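Protease 2A (Rhinovirus C, PDB 5X45) is a chymotrypsin-like cysteine protease that probably cleaves the viral polyprotein, as its enterovirus relatives do, and carries a bound zinc ion. Local coordinates at residues Y60-V71 against H101-L112. Residues are numbered along the deposited sequence; the frame is centred on the assembly and turned at random.
Sequences YYSRSKDRYFPV and HCEPGDCGGKLL
Lys65 lies over one face of the His101 ring: its chain bends at the second torsion (chi2 -63°), which brings CE to 3.8 Å from the ring centroid, a CH-pi contact almost straight above the centre. The edge of that ring looks toward Ser62 and Ser64. Next to it the Asp106 carboxylate grips the turn after strand 57-62 with both oxygens. Asp106 OD2 takes the Ser64 hydroxyl OG at 2.9 Å through its syn lone pair, while Ser64 N reaches Asp106 OD1 at 3.0 Å from above the carboxylate plane. Glu103 N also donates to Asp106 OD2, so the same carboxylate braces the type II turn from Glu103 to Asp106. A water joins Tyr61 O, Arg63 N and Asp106 O. From the barrel interior Tyr60, its ring edge-to-face with Phe131, sends OH to His101 O at 3.0 Å, tilted 21° from the carbonyl plane. Tyr61 N bonds to Lys110 O at 3.1 Å, and Leu111 CD1 packs on Val71 CG1, 3.6 Å away. Tyr60 and Leu111 form an antiparallel non-hydrogen-bonded pair, bringing strand 110-113 against 57-62, as in the closed C-terminal barrel of chymotrypsin-like proteases; the PGDCGG sequence of 101-112 is consistent with the nucleophile loop of picornaviral 2A enzymes.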
loop_
_atom_site.group_PDB
_atom_site.type_symbol
_atom_site.label_atom_id
_atom_site.label_comp_id
_atom_site.label_asym_id
_atom_site.label_seq_id
_atom_site.Cartn_x
_atom_site.Cartn_y
_atom_site.Cartn_z
ATOM N N TYR A 60 -9.174 -2.385 -5.652
ATOM C CA TYR A 60 -7.741 -2.604 -5.609
ATOM C C TYR A 60 -7.260 -3.579 -6.680
ATOM O O TYR A 60 -8.007 -4.438 -7.146
ATOM C CB TYR A 60 -7.315 -3.089 -4.218
ATOM C CG TYR A 60 -7.625 -4.535 -3.920
ATOM C CD1 TYR A 60 -8.884 -4.922 -3.482
ATOM C CD2 TYR A 60 -6.649 -5.524 -4.075
ATOM C CE1 TYR A 60 -9.162 -6.250 -3.198
ATOM C CE2 TYR A 60 -6.918 -6.851 -3.795
ATOM C CZ TYR A 60 -8.175 -7.210 -3.357
ATOM O OH TYR A 60 -8.448 -8.529 -3.077
ATOM N N TYR A 61 -5.994 -3.441 -7.052
ATOM C CA TYR A 61 -5.376 -4.338 -8.010
ATOM C C TYR A 61 -4.834 -5.592 -7.321
ATOM O O TYR A 61 -4.097 -5.501 -6.342
ATOM C CB TYR A 61 -4.256 -3.612 -8.756
ATOM C CG TYR A 61 -3.496 -4.508 -9.688
ATOM C CD1 TYR A 61 -4.103 -5.040 -10.819
ATOM C CD2 TYR A 61 -2.173 -4.843 -9.431
ATOM C CE1 TYR A 61 -3.407 -5.875 -11.677
ATOM C CE2 TYR A 61 -1.470 -5.680 -10.283
ATOM C CZ TYR A 61 -2.095 -6.191 -11.402
ATOM O OH TYR A 61 -1.406 -7.018 -12.248
ATOM N N SER A 62 -5.223 -6.755 -7.827
ATOM C CA SER A 62 -4.683 -8.038 -7.381
ATOM C C SER A 62 -3.754 -8.597 -8.445
ATOM O O SER A 62 -4.227 -8.978 -9.524
ATOM C CB SER A 62 -5.809 -9.039 -7.105
ATOM O OG SER A 62 -5.297 -10.353 -6.924
ATOM N N ARG A 63 -2.453 -8.674 -8.155
ATOM C CA ARG A 63 -1.507 -9.140 -9.174
ATOM C C ARG A 63 -1.719 -10.618 -9.479
ATOM O O ARG A 63 -1.690 -11.017 -10.642
ATOM C CB ARG A 63 -0.047 -8.906 -8.771
ATOM C CG ARG A 63 0.896 -9.115 -9.953
ATOM C CD ARG A 63 2.349 -8.922 -9.601
ATOM N NE ARG A 63 2.926 -10.140 -9.034
ATOM C CZ ARG A 63 3.724 -10.973 -9.698
ATOM N NH1 ARG A 63 4.048 -10.725 -10.959
ATOM N NH2 ARG A 63 4.200 -12.058 -9.099
ATOM N N SER A 64 -1.958 -11.410 -8.436
ATOM C CA SER A 64 -2.145 -12.850 -8.572
ATOM C C SER A 64 -3.349 -13.217 -9.435
ATOM O O SER A 64 -3.318 -14.232 -10.131
ATOM C CB SER A 64 -2.290 -13.499 -7.196
ATOM O OG SER A 64 -3.368 -12.933 -6.477
ATOM N N LYS A 65 -4.405 -12.403 -9.384
ATOM C CA LYS A 65 -5.595 -12.618 -10.215
ATOM C C LYS A 65 -5.567 -11.766 -11.480
ATOM O O LYS A 65 -6.395 -11.951 -12.369
ATOM C CB LYS A 65 -6.872 -12.320 -9.419
ATOM C CG LYS A 65 -7.064 -13.235 -8.230
ATOM C CD LYS A 65 -7.226 -14.661 -8.683
ATOM C CE LYS A 65 -7.604 -15.565 -7.528
ATOM N NZ LYS A 65 -7.629 -16.991 -7.966
ATOM N N ASP A 66 -4.602 -10.847 -11.540
ATOM C CA ASP A 66 -4.447 -9.857 -12.615
ATOM C C ASP A 66 -5.752 -9.129 -12.976
ATOM O O ASP A 66 -6.131 -9.047 -14.144
ATOM C CB ASP A 66 -3.860 -10.516 -13.866
ATOM C CG ASP A 66 -3.196 -9.507 -14.804
ATOM O OD1 ASP A 66 -2.733 -8.451 -14.310
ATOM O OD2 ASP A 66 -3.140 -9.763 -16.032
ATOM N N ARG A 67 -6.428 -8.597 -11.965
ATOM C CA ARG A 67 -7.625 -7.789 -12.176
ATOM C C ARG A 67 -7.900 -6.915 -10.968
ATOM O O ARG A 67 -7.322 -7.107 -9.905
ATOM C CB ARG A 67 -8.842 -8.673 -12.463
ATOM C CG ARG A 67 -9.077 -9.750 -11.413
ATOM C CD ARG A 67 -10.516 -10.219 -11.399
ATOM N NE ARG A 67 -11.401 -9.219 -10.815
ATOM C CZ ARG A 67 -12.644 -9.463 -10.410
ATOM N NH1 ARG A 67 -13.156 -10.682 -10.518
ATOM N NH2 ARG A 67 -13.374 -8.490 -9.886
ATOM N N TYR A 68 -8.807 -5.966 -11.135
ATOM C CA TYR A 68 -9.247 -5.141 -10.026
ATOM C C TYR A 68 -10.441 -5.766 -9.304
ATOM O O TYR A 68 -11.237 -6.476 -9.918
ATOM C CB TYR A 68 -9.594 -3.741 -10.524
ATOM C CG TYR A 68 -8.443 -2.787 -10.425
ATOM C CD1 TYR A 68 -7.380 -2.851 -11.318
ATOM C CD2 TYR A 68 -8.403 -1.831 -9.416
ATOM C CE1 TYR A 68 -6.310 -1.976 -11.216
ATOM C CE2 TYR A 68 -7.338 -0.957 -9.300
ATOM C CZ TYR A 68 -6.295 -1.032 -10.200
ATOM O OH TYR A 68 -5.240 -0.157 -10.085
ATOM N N PHE A 69 -10.529 -5.524 -7.996
ATOM C CA PHE A 69 -11.660 -5.955 -7.168
ATOM C C PHE A 69 -12.261 -4.790 -6.408
ATOM O O PHE A 69 -11.527 -3.984 -5.855
ATOM C CB PHE A 69 -11.243 -7.005 -6.140
ATOM C CG PHE A 69 -10.970 -8.353 -6.716
ATOM C CD1 PHE A 69 -12.013 -9.233 -6.980
ATOM C CD2 PHE A 69 -9.664 -8.763 -6.963
ATOM C CE1 PHE A 69 -11.753 -10.500 -7.497
ATOM C CE2 PHE A 69 -9.399 -10.018 -7.485
ATOM C CZ PHE A 69 -10.443 -10.887 -7.753
ATOM N N PRO A 70 -13.594 -4.732 -6.320
ATOM C CA PRO A 70 -14.204 -3.827 -5.339
ATOM C C PRO A 70 -13.833 -4.298 -3.948
ATOM O O PRO A 70 -13.573 -5.490 -3.793
ATOM C CB PRO A 70 -15.705 -3.975 -5.597
ATOM C CG PRO A 70 -15.791 -4.450 -7.016
ATOM C CD PRO A 70 -14.600 -5.355 -7.194
ATOM N N VAL A 71 -13.772 -3.401 -2.968
ATOM C CA VAL A 71 -13.413 -3.811 -1.609
ATOM C C VAL A 71 -13.923 -2.795 -0.593
ATOM O O VAL A 71 -13.973 -1.596 -0.882
ATOM C CB VAL A 71 -11.869 -3.993 -1.475
ATOM C CG1 VAL A 71 -11.148 -2.661 -1.604
ATOM C CG2 VAL A 71 -11.502 -4.690 -0.179
ATOM N N HIS A 101 -9.049 -11.464 -1.953
ATOM C CA HIS A 101 -7.969 -12.391 -2.219
ATOM C C HIS A 101 -6.592 -11.731 -2.127
ATOM O O HIS A 101 -6.381 -10.616 -2.621
ATOM C CB HIS A 101 -8.131 -13.014 -3.594
ATOM C CG HIS A 101 -6.985 -13.888 -3.975
ATOM N ND1 HIS A 101 -6.836 -15.171 -3.489
ATOM C CD2 HIS A 101 -5.911 -13.655 -4.764
ATOM C CE1 HIS A 101 -5.731 -15.697 -3.986
ATOM N NE2 HIS A 101 -5.152 -14.800 -4.761
ATOM N N CYS A 102 -5.657 -12.425 -1.484
ATOM C CA CYS A 102 -4.287 -11.940 -1.400
ATOM C C CYS A 102 -3.301 -13.098 -1.286
ATOM O O CYS A 102 -3.487 -14.014 -0.491
ATOM C CB CYS A 102 -4.134 -10.988 -0.216
ATOM S SG CYS A 102 -2.516 -10.206 -0.080
ATOM N N GLU A 103 -2.249 -13.049 -2.092
ATOM C CA GLU A 103 -1.201 -14.062 -2.072
ATOM C C GLU A 103 0.151 -13.386 -1.920
ATOM O O GLU A 103 0.269 -12.187 -2.168
ATOM C CB GLU A 103 -1.207 -14.882 -3.359
ATOM C CG GLU A 103 -2.354 -15.828 -3.527
ATOM C CD GLU A 103 -2.289 -16.515 -4.875
ATOM O OE1 GLU A 103 -1.190 -16.521 -5.474
ATOM O OE2 GLU A 103 -3.321 -17.052 -5.333
ATOM N N PRO A 104 1.183 -14.155 -1.534
ATOM C CA PRO A 104 2.538 -13.604 -1.607
ATOM C C PRO A 104 2.838 -13.068 -3.005
ATOM O O PRO A 104 2.576 -13.752 -3.991
ATOM C CB PRO A 104 3.422 -14.809 -1.267
ATOM C CG PRO A 104 2.565 -15.644 -0.369
ATOM C CD PRO A 104 1.154 -15.475 -0.872
ATOM N N GLY A 105 3.359 -11.849 -3.086
ATOM C CA GLY A 105 3.656 -11.251 -4.374
ATOM C C GLY A 105 2.688 -10.152 -4.772
ATOM O O GLY A 105 2.901 -9.465 -5.770
ATOM N N ASP A 106 1.615 -9.993 -4.005
ATOM C CA ASP A 106 0.599 -8.991 -4.319
ATOM C C ASP A 106 0.916 -7.633 -3.677
ATOM O O ASP A 106 0.224 -6.646 -3.935
ATOM C CB ASP A 106 -0.794 -9.475 -3.879
ATOM C CG ASP A 106 -1.309 -10.655 -4.711
ATOM O OD1 ASP A 106 -0.693 -10.983 -5.752
ATOM O OD2 ASP A 106 -2.332 -11.262 -4.317
ATOM N N CYS A 107 1.949 -7.586 -2.837
ATOM C CA CYS A 107 2.312 -6.347 -2.137
ATOM C C CYS A 107 2.633 -5.208 -3.106
ATOM O O CYS A 107 3.326 -5.400 -4.108
ATOM C CB CYS A 107 3.494 -6.591 -1.189
ATOM S SG CYS A 107 3.164 -7.844 0.091
ATOM N N GLY A 108 2.095 -4.026 -2.815
ATOM C CA GLY A 108 2.308 -2.869 -3.663
ATOM C C GLY A 108 1.100 -2.538 -4.534
ATOM O O GLY A 108 0.997 -1.426 -5.059
ATOM N N GLY A 109 0.205 -3.512 -4.709
ATOM C CA GLY A 109 -1.016 -3.316 -5.467
ATOM C C GLY A 109 -1.815 -2.180 -4.865
ATOM O O GLY A 109 -1.942 -2.078 -3.643
ATOM N N LYS A 110 -2.329 -1.309 -5.726
ATOM C CA LYS A 110 -2.962 -0.078 -5.284
ATOM C C LYS A 110 -4.396 -0.241 -4.821
ATOM O O LYS A 110 -5.162 -0.991 -5.416
ATOM C CB LYS A 110 -2.912 0.959 -6.408
ATOM C CG LYS A 110 -1.513 1.466 -6.700
ATOM C CD LYS A 110 -1.522 2.535 -7.765
ATOM C CE LYS A 110 -1.567 1.937 -9.149
ATOM N NZ LYS A 110 -1.554 2.996 -10.200
ATOM N N LEU A 111 -4.746 0.506 -3.775
ATOM C CA LEU A 111 -6.121 0.668 -3.322
ATOM C C LEU A 111 -6.601 2.082 -3.647
ATOM O O LEU A 111 -6.026 3.075 -3.181
ATOM C CB LEU A 111 -6.236 0.405 -1.820
ATOM C CG LEU A 111 -7.562 0.778 -1.153
ATOM C CD1 LEU A 111 -8.701 -0.025 -1.750
ATOM C CD2 LEU A 111 -7.477 0.529 0.341
ATOM N N LEU A 112 -7.672 2.164 -4.431
ATOM C CA LEU A 112 -8.211 3.450 -4.868
ATOM C C LEU A 112 -9.638 3.693 -4.411
ATOM O O LEU A 112 -10.475 2.791 -4.419
ATOM C CB LEU A 112 -8.177 3.565 -6.393
ATOM C CG LEU A 112 -6.820 3.641 -7.070
ATOM C CD1 LEU A 112 -6.428 2.270 -7.577
ATOM C CD2 LEU A 112 -6.889 4.655 -8.199
HETATM O O HOH W 1 -1.583 -6.977 -6.221
#